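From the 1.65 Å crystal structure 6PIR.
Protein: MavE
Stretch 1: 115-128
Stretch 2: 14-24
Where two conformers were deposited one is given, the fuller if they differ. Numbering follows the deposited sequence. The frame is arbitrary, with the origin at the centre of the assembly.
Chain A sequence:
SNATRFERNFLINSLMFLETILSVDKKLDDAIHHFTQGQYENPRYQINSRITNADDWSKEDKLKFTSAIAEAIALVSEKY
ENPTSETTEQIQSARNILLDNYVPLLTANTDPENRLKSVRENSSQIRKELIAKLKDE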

# COMPACT_ATOMS: atom_id res chain seq x y z
N ARG A 115 -1.50 11.40 -11.14
CA ARG A 115 -0.56 10.96 -10.11
C ARG A 115 -0.77 9.50 -9.73
O ARG A 115 0.20 8.81 -9.38
CB ARG A 115 -0.71 11.83 -8.88
CG ARG A 115 -0.34 13.27 -9.09
CD ARG A 115 -0.03 13.92 -7.75
NE ARG A 115 0.13 15.37 -7.84
CZ ARG A 115 1.24 15.98 -8.24
NH1 ARG A 115 2.28 15.27 -8.63
NH2 ARG A 115 1.30 17.31 -8.27
N LEU A 116 -2.01 9.03 -9.74
CA LEU A 116 -2.25 7.65 -9.34
C LEU A 116 -1.77 6.67 -10.39
O LEU A 116 -1.34 5.56 -10.04
CB LEU A 116 -3.74 7.46 -9.04
CG LEU A 116 -4.17 7.93 -7.62
CD1 LEU A 116 -3.37 7.31 -6.46
CD2 LEU A 116 -4.15 9.43 -7.46
N LYS A 117 -1.78 7.08 -11.67
CA LYS A 117 -1.14 6.24 -12.68
C LYS A 117 0.35 6.13 -12.37
O LYS A 117 0.95 5.04 -12.49
CB LYS A 117 -1.41 6.83 -14.08
CG LYS A 117 -0.82 6.00 -15.25
CD LYS A 117 -1.10 6.64 -16.64
CE LYS A 117 -2.59 6.72 -17.01
NZ LYS A 117 -2.78 7.16 -18.46
N SER A 118 0.97 7.23 -11.94
CA SER A 118 2.39 7.17 -11.58
C SER A 118 2.62 6.28 -10.37
O SER A 118 3.61 5.55 -10.33
CB SER A 118 2.96 8.56 -11.30
OG SER A 118 3.00 9.35 -12.47
N VAL A 119 1.74 6.37 -9.37
CA VAL A 119 1.86 5.50 -8.21
C VAL A 119 1.78 4.05 -8.64
O VAL A 119 2.58 3.22 -8.22
CB VAL A 119 0.78 5.82 -7.16
CG1 VAL A 119 0.83 4.76 -6.05
CG2 VAL A 119 0.99 7.22 -6.60
N ARG A 120 0.80 3.74 -9.48
CA ARG A 120 0.66 2.40 -10.03
C ARG A 120 1.98 1.92 -10.63
O ARG A 120 2.43 0.81 -10.36
CB ARG A 120 -0.45 2.41 -11.07
CG ARG A 120 -1.06 1.09 -11.46
CD ARG A 120 -2.41 1.42 -12.13
NE ARG A 120 -2.30 1.86 -13.52
CZ ARG A 120 -3.18 2.67 -14.13
NH1 ARG A 120 -4.22 3.14 -13.46
NH2 ARG A 120 -3.00 3.03 -15.40
N GLU A 121 2.63 2.78 -11.43
CA GLU A 121 3.85 2.36 -12.12
C GLU A 121 5.05 2.27 -11.17
O GLU A 121 5.84 1.32 -11.25
CB GLU A 121 4.10 3.27 -13.31
CG GLU A 121 3.03 3.01 -14.38
CD GLU A 121 2.88 4.17 -15.33
OE1 GLU A 121 3.53 5.20 -15.05
OE2 GLU A 121 2.12 4.07 -16.33
N ASN A 122 5.20 3.23 -10.26
CA ASN A 122 6.19 3.13 -9.19
C ASN A 122 6.03 1.79 -8.47
O ASN A 122 7.00 1.03 -8.30
CB ASN A 122 6.03 4.27 -8.17
CG ASN A 122 6.40 5.66 -8.72
OD1 ASN A 122 7.08 5.80 -9.75
ND2 ASN A 122 5.93 6.72 -8.03
N SER A 123 4.79 1.46 -8.10
CA SER A 123 4.50 0.24 -7.38
C SER A 123 4.88 -0.99 -8.19
O SER A 123 5.51 -1.91 -7.67
CB SER A 123 3.01 0.20 -7.00
OG SER A 123 2.72 -0.95 -6.24
N SER A 124 4.50 -1.02 -9.47
CA SER A 124 4.82 -2.18 -10.29
C SER A 124 6.32 -2.42 -10.36
O SER A 124 6.78 -3.57 -10.27
CB SER A 124 4.25 -2.02 -11.70
OG SER A 124 4.87 -0.92 -12.36
N GLN A 125 7.11 -1.35 -10.53
CA GLN A 125 8.58 -1.50 -10.60
C GLN A 125 9.16 -1.99 -9.28
O GLN A 125 9.99 -2.92 -9.26
CB GLN A 125 9.23 -0.17 -11.01
CG GLN A 125 9.07 0.16 -12.49
CD GLN A 125 10.02 -0.65 -13.35
OE1 GLN A 125 11.22 -0.39 -13.38
NE2 GLN A 125 9.48 -1.65 -14.05
N ILE A 126 8.74 -1.38 -8.17
CA ILE A 126 9.23 -1.79 -6.85
C ILE A 126 8.89 -3.25 -6.57
O ILE A 126 9.73 -4.02 -6.07
CB ILE A 126 8.64 -0.85 -5.78
CG1 ILE A 126 9.18 0.58 -5.94
CG2 ILE A 126 8.80 -1.40 -4.34
CD1 ILE A 126 8.40 1.60 -5.08
N ARG A 127 7.65 -3.66 -6.90
CA ARG A 127 7.23 -5.04 -6.67
C ARG A 127 8.00 -6.01 -7.56
O ARG A 127 8.42 -7.07 -7.10
CB ARG A 127 5.71 -5.15 -6.91
CG ARG A 127 5.17 -6.58 -6.92
CD ARG A 127 3.64 -6.60 -7.02
NE ARG A 127 3.16 -5.93 -8.22
CZ ARG A 127 3.14 -6.48 -9.43
NH1 ARG A 127 3.57 -7.72 -9.61
NH2 ARG A 127 2.70 -5.79 -10.47
N LYS A 128 8.22 -5.64 -8.83
CA LYS A 128 9.00 -6.52 -9.70
C LYS A 128 10.41 -6.72 -9.16
O LYS A 128 10.94 -7.84 -9.22
CB LYS A 128 9.04 -5.95 -11.12
CG LYS A 128 7.68 -6.01 -11.87
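Stretch 2, residues 14-24: SLMFLETILSV

The contact between the two stretches is anchored by Glu 19, whose carboxylate forms a bidentate salt bridge with Arg 127. The guanidinium presents its edge to the acid, with NH2 of Arg 127 donating to OE1 of Glu 19 at 2.6 Å and NE of Arg 127 donating to OE2 of Glu 19 at 2.8 Å, both nearly linear. The same OE2 of Glu 19 also accepts a hydrogen bond from OG of Ser 123 at 2.9 Å, so the buried charge is met by three donors. Although the CA-to-CB bond of Glu 19 points sideways, the end of its side chain turns inward and fits as a knob among Arg 120, Ser 123, Ser 124 and Arg 127.

A second polar link lies near the C-terminal end of stretch 2, where NH1 of Arg 120 donates to the backbone O of Leu 22 at 3.0 Å. A type I turn runs from Ile 21 to Val 24 here. OG of Ser 23 lies 3.1 Å from CD of Arg 120 and is itself hydrogen-bonded to O of Glu 19 at 2.6 Å.

Stretch 1 is helical throughout, the helix of stretch 2 enters from earlier in the chain, and the two helices run roughly antiparallel, with a signed crossing angle of -152° and axes approaching to 9.2 Å. CA of Arg 120 and CA of Glu 19 are 5.1 Å apart; CA of Ser 123 and CA of Leu 15 are separated by 5.9 Å. The small side chain of Ser 123 accompanies this close approach, its OG resting 3.3 Å from CB of Leu 15.

Apolar packing follows the antiparallel order. CD1 of Leu 15 meets CG2 of Ile 126 at 3.6 Å, CD2 of Leu 18 lies 4.1 Å from CG1 of Val 119, and Leu 22 bridges successive helical turns, its CD1 3.7 Å from CG1 of Val 119 and its CD2 3.7 Å from CD1 of Leu 116.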

# COMPACT_ATOMS: atom_id res chain seq x y z
N SER A 14 0.98 -6.26 -0.76
CA SER A 14 0.35 -4.96 -0.58
C SER A 14 0.42 -4.13 -1.86
O SER A 14 -0.57 -3.50 -2.25
CB SER A 14 1.03 -4.26 0.58
OG SER A 14 0.80 -4.99 1.77
N LEU A 15 1.58 -4.13 -2.51
CA LEU A 15 1.73 -3.45 -3.78
C LEU A 15 0.85 -4.04 -4.85
O LEU A 15 0.26 -3.30 -5.63
CB LEU A 15 3.20 -3.47 -4.21
CG LEU A 15 4.09 -2.71 -3.26
CD1 LEU A 15 5.52 -2.77 -3.82
CD2 LEU A 15 3.62 -1.30 -3.04
N MET A 16 0.70 -5.37 -4.88
CA MET A 16 -0.22 -5.96 -5.84
C MET A 16 -1.65 -5.43 -5.64
O MET A 16 -2.32 -5.03 -6.60
CB MET A 16 -0.17 -7.48 -5.74
CG MET A 16 -1.51 -8.16 -6.02
SD MET A 16 -1.42 -9.76 -5.28
CE MET A 16 -2.12 -9.40 -3.70
N PHE A 17 -2.13 -5.41 -4.39
CA PHE A 17 -3.47 -4.89 -4.16
C PHE A 17 -3.56 -3.40 -4.45
O PHE A 17 -4.58 -2.93 -4.97
CB PHE A 17 -3.94 -5.14 -2.75
CG PHE A 17 -4.45 -6.53 -2.51
CD1 PHE A 17 -5.50 -7.04 -3.28
CD2 PHE A 17 -3.86 -7.33 -1.56
CE1 PHE A 17 -5.97 -8.32 -3.06
CE2 PHE A 17 -4.36 -8.60 -1.32
CZ PHE A 17 -5.42 -9.09 -2.09
N LEU A 18 -2.53 -2.63 -4.08
CA LEU A 18 -2.49 -1.20 -4.41
C LEU A 18 -2.65 -0.99 -5.91
O LEU A 18 -3.45 -0.15 -6.35
CB LEU A 18 -1.16 -0.59 -3.93
CG LEU A 18 -0.96 0.90 -4.28
CD1 LEU A 18 -2.00 1.84 -3.66
CD2 LEU A 18 0.50 1.35 -3.89
N GLU A 19 -1.87 -1.71 -6.71
CA GLU A 19 -1.94 -1.54 -8.16
C GLU A 19 -3.31 -1.95 -8.69
O GLU A 19 -3.85 -1.32 -9.60
CB GLU A 19 -0.85 -2.36 -8.86
CG GLU A 19 0.56 -1.85 -8.65
CD GLU A 19 1.59 -2.95 -8.94
OE1 GLU A 19 1.41 -3.64 -9.96
OE2 GLU A 19 2.50 -3.18 -8.09
N THR A 20 -3.86 -3.05 -8.15
CA THR A 20 -5.18 -3.53 -8.57
C THR A 20 -6.26 -2.47 -8.29
O THR A 20 -7.05 -2.11 -9.17
CB THR A 20 -5.47 -4.85 -7.85
OG1 THR A 20 -4.49 -5.85 -8.21
CG2 THR A 20 -6.86 -5.41 -8.17
N ILE A 21 -6.25 -1.92 -7.07
CA ILE A 21 -7.24 -0.91 -6.69
C ILE A 21 -7.08 0.32 -7.58
O ILE A 21 -8.06 0.87 -8.09
CB ILE A 21 -7.09 -0.57 -5.20
CG1 ILE A 21 -7.43 -1.81 -4.36
CG2 ILE A 21 -8.04 0.60 -4.79
CD1 ILE A 21 -7.02 -1.67 -2.88
N LEU A 22 -5.84 0.72 -7.86
CA LEU A 22 -5.62 1.86 -8.73
C LEU A 22 -5.85 1.55 -10.20
O LEU A 22 -5.76 2.44 -11.04
CB LEU A 22 -4.19 2.40 -8.52
CG LEU A 22 -3.99 2.91 -7.08
CD1 LEU A 22 -2.56 3.39 -6.84
CD2 LEU A 22 -5.05 3.99 -6.74
N SER A 23 -6.13 0.30 -10.55
CA SER A 23 -6.33 -0.05 -11.95
C SER A 23 -7.79 -0.20 -12.34
O SER A 23 -8.07 -0.51 -13.51
CB SER A 23 -5.59 -1.34 -12.27
OG SER A 23 -4.19 -1.14 -12.19
N VAL A 24 -8.73 -0.03 -11.41
CA VAL A 24 -10.16 -0.22 -11.70
C VAL A 24 -10.91 1.07 -11.40
O VAL A 24 -10.39 2.00 -10.76
CB VAL A 24 -10.75 -1.39 -10.92
CG1 VAL A 24 -10.00 -2.71 -11.28
CG2 VAL A 24 -10.64 -1.12 -9.43